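Local coordinates for protein GH127 beta-L-arabinofuranoside (Geobacillus stearothermophilus, PDB 4QK0) that probably hydrolyses terminal beta-L-arabinofuranosidic linkages, releasing L-arabinose, as a retaining glycoside hydrolase of family GH127, at residues Y216-R221 with Y273-G278; A280-D285 with T344-E349; H584-L589 with V593-G598. All blocks are in the same frame, centred on the assembly; numbering follows the deposited sequence.

Contact 1 of 3, residues Y216-R221 with Y273-G278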
loop_
_atom_site.group_PDB
_atom_site.type_symbol
_atom_site.label_atom_id
_atom_site.label_comp_id
_atom_site.label_asym_id
_atom_site.label_seq_id
_atom_site.Cartn_x
_atom_site.Cartn_y
_atom_site.Cartn_z
ATOM N N TYR A 216 5.101 -29.355 25.427
ATOM C CA TYR A 216 3.862 -28.906 26.009
ATOM C C TYR A 216 3.431 -27.546 25.383
ATOM O O TYR A 216 2.279 -27.340 25.038
ATOM C CB TYR A 216 3.918 -28.755 27.569
ATOM C CG TYR A 216 2.896 -27.748 27.995
ATOM C CD1 TYR A 216 1.559 -28.060 28.037
ATOM C CD2 TYR A 216 3.261 -26.417 28.211
ATOM C CE1 TYR A 216 0.618 -27.088 28.363
ATOM C CE2 TYR A 216 2.333 -25.458 28.543
ATOM C CZ TYR A 216 1.040 -25.771 28.588
ATOM O OH TYR A 216 0.126 -24.768 28.885
ATOM N N PHE A 217 4.356 -26.599 25.308
ATOM C CA PHE A 217 3.994 -25.237 24.816
ATOM C C PHE A 217 3.474 -25.268 23.355
ATOM O O PHE A 217 2.503 -24.640 23.017
ATOM C CB PHE A 217 5.219 -24.324 24.910
ATOM C CG PHE A 217 5.458 -23.736 26.298
ATOM C CD1 PHE A 217 4.480 -23.047 26.956
ATOM C CD2 PHE A 217 6.669 -23.872 26.902
ATOM C CE1 PHE A 217 4.714 -22.471 28.197
ATOM C CE2 PHE A 217 6.926 -23.290 28.125
ATOM C CZ PHE A 217 5.944 -22.592 28.792
ATOM N N ILE A 218 4.140 -26.055 22.538
ATOM C CA ILE A 218 3.735 -26.278 21.166
ATOM C C ILE A 218 2.392 -27.009 21.048
ATOM O O ILE A 218 1.535 -26.583 20.271
ATOM C CB ILE A 218 4.853 -27.025 20.400
ATOM C CG1 ILE A 218 6.090 -26.132 20.242
ATOM C CG2 ILE A 218 4.381 -27.527 19.057
ATOM C CD1 ILE A 218 5.868 -24.862 19.450
ATOM N N ASP A 219 2.185 -28.074 21.821
ATOM C CA ASP A 219 0.918 -28.823 21.717
ATOM C C ASP A 219 -0.243 -28.077 22.283
ATOM O O ASP A 219 -1.359 -28.298 21.853
ATOM C CB ASP A 219 0.982 -30.233 22.375
ATOM C CG ASP A 219 1.951 -31.143 21.677
ATOM O OD1 ASP A 219 2.209 -30.957 20.442
ATOM O OD2 ASP A 219 2.461 -32.065 22.360
ATOM N N GLN A 220 0.003 -27.163 23.203
ATOM C CA GLN A 220 -1.105 -26.450 23.831
ATOM C C GLN A 220 -1.619 -25.239 23.025
ATOM O O GLN A 220 -2.770 -24.833 23.160
ATOM C CB GLN A 220 -0.682 -25.935 25.181
ATOM C CG GLN A 220 -1.854 -25.509 26.030
ATOM C CD GLN A 220 -2.791 -26.667 26.390
ATOM O OE1 GLN A 220 -2.395 -27.816 26.451
ATOM N NE2 GLN A 220 -4.034 -26.341 26.647
ATOM N N ARG A 221 -0.749 -24.683 22.190
ATOM C CA ARG A 221 -1.067 -23.496 21.400
ATOM C C ARG A 221 -2.249 -23.730 20.505
ATOM O O ARG A 221 -2.313 -24.716 19.751
ATOM C CB ARG A 221 0.126 -23.055 20.566
ATOM C CG ARG A 221 0.122 -21.592 20.258
ATOM C CD ARG A 221 1.288 -21.201 19.368
ATOM N NE ARG A 221 1.406 -19.739 19.341
ATOM C CZ ARG A 221 1.963 -19.001 20.306
ATOM N NH1 ARG A 221 2.455 -19.590 21.394
ATOM N NH2 ARG A 221 2.029 -17.672 20.191
ATOM N N TYR A 273 7.957 -22.386 14.045
ATOM C CA TYR A 273 8.285 -23.475 13.157
ATOM C C TYR A 273 9.602 -24.070 13.508
ATOM O O TYR A 273 9.840 -25.272 13.291
ATOM C CB TYR A 273 8.289 -23.059 11.690
ATOM C CG TYR A 273 7.008 -22.337 11.204
ATOM C CD1 TYR A 273 5.779 -22.540 11.790
ATOM C CD2 TYR A 273 7.082 -21.446 10.138
ATOM C CE1 TYR A 273 4.642 -21.895 11.324
ATOM C CE2 TYR A 273 5.943 -20.800 9.667
ATOM C CZ TYR A 273 4.736 -21.014 10.270
ATOM O OH TYR A 273 3.644 -20.351 9.775
ATOM N N THR A 274 10.522 -23.233 13.933
ATOM C CA THR A 274 11.853 -23.710 14.227
ATOM C C THR A 274 11.754 -24.736 15.431
ATOM O O THR A 274 12.333 -25.794 15.381
ATOM C CB THR A 274 12.743 -22.548 14.590
ATOM O OG1 THR A 274 12.981 -21.715 13.441
ATOM C CG2 THR A 274 14.093 -23.016 15.157
ATOM N N ALA A 275 10.954 -24.410 16.433
ATOM C CA ALA A 275 10.691 -25.293 17.540
ATOM C C ALA A 275 9.977 -26.598 17.073
ATOM O O ALA A 275 10.362 -27.697 17.454
ATOM C CB ALA A 275 9.903 -24.611 18.620
HETATM N N MSE A 276 8.979 -26.451 16.225
HETATM C CA MSE A 276 8.254 -27.599 15.736
HETATM C C MSE A 276 9.165 -28.565 15.033
HETATM O O MSE A 276 9.038 -29.766 15.232
HETATM C CB MSE A 276 7.139 -27.192 14.790
HETATM C CG MSE A 276 6.052 -26.434 15.551
HETATM SE SE MSE A 276 4.836 -25.635 14.216
HETATM C CE MSE A 276 4.283 -27.116 13.070
ATOM N N ALA A 277 10.090 -28.063 14.222
ATOM C CA ALA A 277 11.000 -28.921 13.474
ATOM C C ALA A 277 12.002 -29.648 14.373
ATOM O O ALA A 277 12.289 -30.823 14.162
ATOM C CB ALA A 277 11.742 -28.128 12.440
ATOM N N GLY A 278 12.527 -28.932 15.362
ATOM C CA GLY A 278 13.384 -29.519 16.396
ATOM C C GLY A 278 12.667 -30.626 17.183
ATOM O O GLY A 278 13.239 -31.664 17.389
#
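Next to I218, the residue that reaches across to A275 and M276, D219 OD1 takes a salt bridge from R257 NH1 and a hydrogen bond from Q215 NE2. The joint between 216-221 and 273-278 is by contrast wholly apolar and rests on one side chain, I218, which spreads its two branches over neighbouring residues of the facing helix. CD1, carried on the CG1 branch, stops 4.1 Å from A275 CB, whereas CG2 lies 4.0 Å from CG of the selenomethionine M276. This fork depends on the torsion: CG1 stands anti to the carbonyl carbon (chi1 -67°), which leaves CG2 anti to the backbone N and facing M276. The side chains of I218 and M276 run at a slant to each other, and the CA atoms of these two residues, 7.2 Å apart, are the nearest CA pair of the two segments. M276 also packs on A291, C292 and L295 of helix 286-302, and E195 of helix 194-205 touches both I218 and A275. All three touching residues are buried. Light helix-to-helix packing of this kind is consistent with the (alpha/alpha)6 barrel of six-hairpin glycosidases, to which the GH127 catalytic domain belongs.

Contact 2 of 3, residues A280-D285 with T344-E349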
loop_
_atom_site.group_PDB
_atom_site.type_symbol
_atom_site.label_atom_id
_atom_site.label_comp_id
_atom_site.label_asym_id
_atom_site.label_seq_id
_atom_site.Cartn_x
_atom_site.Cartn_y
_atom_site.Cartn_z
ATOM N N ALA A 280 9.885 -32.368 16.169
ATOM C CA ALA A 280 9.658 -33.489 15.267
ATOM C C ALA A 280 10.886 -34.408 15.164
ATOM O O ALA A 280 10.758 -35.607 15.111
ATOM C CB ALA A 280 9.282 -33.007 13.892
ATOM N N ALA A 281 12.082 -33.825 15.118
ATOM C CA ALA A 281 13.307 -34.607 15.017
ATOM C C ALA A 281 13.566 -35.382 16.284
ATOM O O ALA A 281 13.820 -36.562 16.242
ATOM C CB ALA A 281 14.501 -33.688 14.747
ATOM N N LYS A 282 13.541 -34.689 17.419
ATOM C CA LYS A 282 13.904 -35.300 18.656
ATOM C C LYS A 282 12.877 -36.325 19.120
ATOM O O LYS A 282 13.272 -37.313 19.705
ATOM C CB LYS A 282 14.158 -34.245 19.729
ATOM C CG LYS A 282 15.372 -33.376 19.395
ATOM C CD LYS A 282 15.747 -32.473 20.549
ATOM C CE LYS A 282 16.636 -31.316 20.122
ATOM N NZ LYS A 282 17.938 -31.752 19.567
HETATM N N MSE A 283 11.587 -36.086 18.881
HETATM C CA MSE A 283 10.545 -37.001 19.338
HETATM C C MSE A 283 10.182 -38.040 18.316
HETATM O O MSE A 283 9.346 -38.848 18.578
HETATM C CB MSE A 283 9.198 -36.344 19.672
HETATM C CG MSE A 283 9.205 -35.193 20.652
HETATM SE SE MSE A 283 9.995 -35.703 22.371
HETATM C CE MSE A 283 8.613 -34.911 23.560
ATOM N N GLY A 284 10.754 -38.014 17.139
ATOM C CA GLY A 284 10.250 -38.862 16.047
ATOM C C GLY A 284 8.755 -38.732 15.769
ATOM O O GLY A 284 8.102 -39.716 15.490
ATOM N N ASP A 285 8.203 -37.527 15.866
ATOM C CA ASP A 285 6.739 -37.314 15.718
ATOM C C ASP A 285 6.449 -36.984 14.260
ATOM O O ASP A 285 6.749 -35.878 13.778
ATOM C CB ASP A 285 6.297 -36.175 16.646
ATOM C CG ASP A 285 4.809 -35.840 16.536
ATOM O OD1 ASP A 285 4.106 -36.294 15.602
ATOM O OD2 ASP A 285 4.337 -35.081 17.397
ATOM N N THR A 344 15.787 -23.208 8.883
ATOM C CA THR A 344 16.385 -24.096 7.908
ATOM C C THR A 344 17.339 -25.087 8.578
ATOM O O THR A 344 17.457 -26.236 8.179
ATOM C CB THR A 344 17.170 -23.346 6.809
ATOM O OG1 THR A 344 18.196 -22.537 7.409
ATOM C CG2 THR A 344 16.234 -22.436 6.008
ATOM N N ARG A 345 18.060 -24.625 9.564
ATOM C CA ARG A 345 18.982 -25.483 10.241
ATOM C C ARG A 345 18.266 -26.666 10.914
ATOM O O ARG A 345 18.772 -27.743 10.874
ATOM C CB ARG A 345 19.799 -24.693 11.248
ATOM C CG ARG A 345 21.073 -25.408 11.677
ATOM C CD ARG A 345 21.686 -24.621 12.803
ATOM N NE ARG A 345 22.711 -25.341 13.525
ATOM C CZ ARG A 345 23.314 -24.866 14.608
ATOM N NH1 ARG A 345 23.005 -23.662 15.092
ATOM N NH2 ARG A 345 24.237 -25.592 15.212
ATOM N N ARG A 346 17.126 -26.440 11.561
ATOM C CA ARG A 346 16.359 -27.519 12.135
ATOM C C ARG A 346 15.729 -28.393 11.073
ATOM O O ARG A 346 15.544 -29.605 11.290
ATOM C CB ARG A 346 15.264 -27.003 13.053
ATOM C CG ARG A 346 15.797 -26.319 14.294
ATOM C CD ARG A 346 16.613 -27.262 15.154
ATOM N NE ARG A 346 16.811 -26.776 16.511
ATOM C CZ ARG A 346 17.459 -27.441 17.469
ATOM N NH1 ARG A 346 17.968 -28.634 17.215
ATOM N NH2 ARG A 346 17.626 -26.901 18.692
HETATM N N MSE A 347 15.331 -27.798 9.943
HETATM C CA MSE A 347 14.735 -28.625 8.875
HETATM C C MSE A 347 15.800 -29.579 8.401
HETATM O O MSE A 347 15.514 -30.713 8.099
HETATM C CB MSE A 347 14.206 -27.857 7.686
HETATM C CG MSE A 347 12.988 -26.976 7.985
HETATM SE SE MSE A 347 11.433 -27.984 8.585
HETATM C CE MSE A 347 10.932 -28.908 6.925
ATOM N N LEU A 348 17.023 -29.122 8.284
ATOM C CA LEU A 348 18.113 -29.978 7.865
ATOM C C LEU A 348 18.332 -31.159 8.818
ATOM O O LEU A 348 18.707 -32.213 8.389
ATOM C CB LEU A 348 19.406 -29.193 7.770
ATOM C CG LEU A 348 19.478 -28.366 6.491
ATOM C CD1 LEU A 348 20.660 -27.411 6.549
ATOM C CD2 LEU A 348 19.552 -29.274 5.275
ATOM N N GLU A 349 18.107 -30.959 10.109
ATOM C CA GLU A 349 18.230 -32.043 11.089
ATOM C C GLU A 349 17.058 -32.996 10.985
ATOM O O GLU A 349 17.150 -34.146 11.343
ATOM C CB GLU A 349 18.375 -31.464 12.494
ATOM C CG GLU A 349 19.732 -30.745 12.645
ATOM C CD GLU A 349 19.855 -29.871 13.905
ATOM O OE1 GLU A 349 18.917 -29.898 14.747
ATOM O OE2 GLU A 349 20.870 -29.137 14.034
#
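A281 directs its methyl group at the last residue of 344-349, CB lying 4.3 Å from the carbonyl oxygen of E349. Their CA atoms, 6.8 Å apart, are the nearest CA pair of the two segments. K282 comes next and works through its far end: a bend at the last torsion (chi4 -62°) carries NZ to within 3.9 Å of R346 NH1. The two cationic groups are gathered round one carboxylate, since K282 NZ and R346 NH1 both form salt bridges with E203 OE2. R346 NH1 is also held from within its own helix, donating to E349 OE1 at 2.9 Å on the syn lone pair, with the acceptor tilted 20° from the guanidinium plane. Two carboxylates thus share NH1, which probably balances the local charge and limits rotation of the guanidinium. At G284 the chain leaves helical geometry with a positive phi, and D285 N closes back on A280 O, five residues earlier, at 3.3 Å. D285 then takes the N-cap position of helix 286-302, OD1 accepting from L288 N. Helix 286-302 packs on both partners, through L288 against A280 and through C292 and W296 against M347, while L211 of helix 208-220 touches K282 and M283.

Contact 3 of 3, residues H584-L589 with V593-G598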
loop_
_atom_site.group_PDB
_atom_site.type_symbol
_atom_site.label_atom_id
_atom_site.label_comp_id
_atom_site.label_asym_id
_atom_site.label_seq_id
_atom_site.Cartn_x
_atom_site.Cartn_y
_atom_site.Cartn_z
ATOM N N HIS A 584 31.885 -9.033 -13.788
ATOM C CA HIS A 584 33.319 -8.979 -13.485
ATOM C C HIS A 584 33.508 -8.417 -12.103
ATOM O O HIS A 584 32.621 -7.742 -11.547
ATOM C CB HIS A 584 34.091 -8.115 -14.509
ATOM C CG HIS A 584 33.742 -6.662 -14.447
ATOM N ND1 HIS A 584 32.663 -6.134 -15.116
ATOM C CD2 HIS A 584 34.286 -5.637 -13.752
ATOM C CE1 HIS A 584 32.550 -4.845 -14.841
ATOM N NE2 HIS A 584 33.526 -4.517 -14.016
ATOM N N PHE A 585 34.695 -8.657 -11.559
ATOM C CA PHE A 585 35.005 -8.281 -10.189
ATOM C C PHE A 585 35.470 -6.842 -10.130
ATOM O O PHE A 585 36.267 -6.430 -10.946
ATOM C CB PHE A 585 36.051 -9.263 -9.615
ATOM C CG PHE A 585 36.269 -9.116 -8.147
ATOM C CD1 PHE A 585 35.260 -9.413 -7.272
ATOM C CD2 PHE A 585 37.479 -8.660 -7.642
ATOM C CE1 PHE A 585 35.424 -9.244 -5.907
ATOM C CE2 PHE A 585 37.654 -8.490 -6.274
ATOM C CZ PHE A 585 36.624 -8.796 -5.409
ATOM N N GLU A 586 34.968 -6.081 -9.154
ATOM C CA GLU A 586 35.413 -4.722 -8.877
ATOM C C GLU A 586 36.017 -4.664 -7.476
ATOM O O GLU A 586 35.289 -4.533 -6.486
ATOM C CB GLU A 586 34.259 -3.739 -8.931
ATOM C CG GLU A 586 33.689 -3.499 -10.319
ATOM C CD GLU A 586 34.528 -2.540 -11.161
ATOM O OE1 GLU A 586 35.558 -1.983 -10.657
ATOM O OE2 GLU A 586 34.181 -2.403 -12.350
ATOM N N PRO A 587 37.355 -4.754 -7.380
ATOM C CA PRO A 587 37.940 -4.882 -6.048
ATOM C C PRO A 587 37.658 -3.711 -5.143
ATOM O O PRO A 587 37.576 -3.911 -3.962
ATOM C CB PRO A 587 39.455 -5.014 -6.299
ATOM C CG PRO A 587 39.663 -4.958 -7.769
ATOM C CD PRO A 587 38.362 -4.630 -8.445
ATOM N N ASP A 588 37.484 -2.504 -5.676
ATOM C CA ASP A 588 37.379 -1.336 -4.801
ATOM C C ASP A 588 35.959 -0.866 -4.576
ATOM O O ASP A 588 35.745 0.198 -3.991
ATOM C CB ASP A 588 38.260 -0.179 -5.329
ATOM C CG ASP A 588 39.729 -0.604 -5.483
ATOM O OD1 ASP A 588 40.284 -1.185 -4.517
ATOM O OD2 ASP A 588 40.297 -0.411 -6.579
ATOM N N LEU A 589 34.993 -1.660 -5.030
ATOM C CA LEU A 589 33.610 -1.273 -4.926
ATOM C C LEU A 589 32.921 -2.087 -3.858
ATOM O O LEU A 589 32.850 -3.305 -3.968
ATOM C CB LEU A 589 32.950 -1.453 -6.298
ATOM C CG LEU A 589 31.468 -1.143 -6.354
ATOM C CD1 LEU A 589 31.226 0.371 -6.317
ATOM C CD2 LEU A 589 30.886 -1.755 -7.617
ATOM N N VAL A 593 33.228 -6.607 -4.974
ATOM C CA VAL A 593 32.070 -7.333 -5.383
ATOM C C VAL A 593 32.116 -7.605 -6.852
ATOM O O VAL A 593 32.733 -6.862 -7.595
ATOM C CB VAL A 593 30.777 -6.570 -5.075
ATOM C CG1 VAL A 593 30.655 -6.303 -3.588
ATOM C CG2 VAL A 593 30.661 -5.250 -5.857
ATOM N N VAL A 594 31.425 -8.658 -7.285
ATOM C CA VAL A 594 31.200 -8.832 -8.672
ATOM C C VAL A 594 30.009 -7.902 -9.067
ATOM O O VAL A 594 28.980 -7.825 -8.373
ATOM C CB VAL A 594 30.895 -10.292 -9.018
ATOM C CG1 VAL A 594 30.450 -10.424 -10.474
ATOM C CG2 VAL A 594 32.123 -11.164 -8.827
ATOM N N VAL A 595 30.123 -7.238 -10.217
ATOM C CA VAL A 595 29.014 -6.423 -10.734
ATOM C C VAL A 595 28.557 -7.048 -12.012
ATOM O O VAL A 595 29.301 -7.782 -12.649
ATOM C CB VAL A 595 29.412 -4.962 -10.993
ATOM C CG1 VAL A 595 29.966 -4.346 -9.746
ATOM C CG2 VAL A 595 30.440 -4.875 -12.106
ATOM N N ILE A 596 27.314 -6.751 -12.404
ATOM C CA ILE A 596 26.760 -7.259 -13.673
ATOM C C ILE A 596 26.420 -6.083 -14.570
ATOM O O ILE A 596 25.861 -5.092 -14.104
ATOM C CB ILE A 596 25.505 -8.093 -13.411
ATOM C CG1 ILE A 596 25.904 -9.378 -12.700
ATOM C CG2 ILE A 596 24.753 -8.378 -14.704
ATOM C CD1 ILE A 596 24.739 -10.163 -12.218
ATOM N N THR A 597 26.793 -6.169 -15.848
ATOM C CA THR A 597 26.596 -5.055 -16.756
ATOM C C THR A 597 25.953 -5.538 -18.007
ATOM O O THR A 597 26.077 -6.692 -18.372
ATOM C CB THR A 597 27.916 -4.269 -17.086
ATOM O OG1 THR A 597 28.814 -5.112 -17.798
ATOM C CG2 THR A 597 28.627 -3.762 -15.828
ATOM N N GLY A 598 25.306 -4.608 -18.691
ATOM C CA GLY A 598 24.674 -4.882 -19.985
ATOM C C GLY A 598 24.021 -3.639 -20.532
ATOM O O GLY A 598 24.302 -2.504 -20.091
#
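H584 lays one face of its imidazole over a methyl group of V595 while bonding along its own strand to E586. V595 CG2 sits 3.8 Å from the ring centroid, 27° off the normal, a CH-pi contact, and T597 CG2 meets the ring edge. CG of H584 stands between the backbone N and the carbonyl carbon (chi1 67°), which turns the ring toward V595. There H584 NE2 donates to E586 OE2 at 2.8 Å; the oxygen lies near the ring plane but is met from above the carboxylate plane, so the ring is gripped by apolar and polar partners at once. Past E586, L589 CD2 presses on V595 CG1 at a tight 3.5 Å. F585 lies on the other sheet face, where V594 CG2 meets its ring edge in plane, 3.9 Å from CD1. The backbones pair antiparallel, E586 N donating to V593 O at 2.8 Å and V595 N to H584 O at 2.9 Å. E586 O takes V593 N at 3.3 Å and, from the opposite face of its plane, L589 N, the bond of a type I turn. This is the closing end of a beta hairpin, strands 574-586 and 593-603, in the GH127 C-terminal domain.

Overall arrangement
Contacts 1 and 2 form one continuous region of the catalytic domain, whereas contact 3 belongs to a separate part of the enzyme. Helix 266-283 serves both of the first two, meeting helix 208-220 in contact 1 and helix 334-350 in contact 2; their centres are 11 Å apart, and they touch directly where A277 CB lies 3.7 Å from R346 CB. The three come one after another along the chain. Contact 3, a local hairpin pairing in the C-terminal domain, lies across the chain's centre, its own centre about 44 Å from that of contact 1 and 40 Å from that of contact 2. Helical packing thus joins distant sequence within the catalytic domain, and hairpin pairing joins neighbours within the C-terminal one.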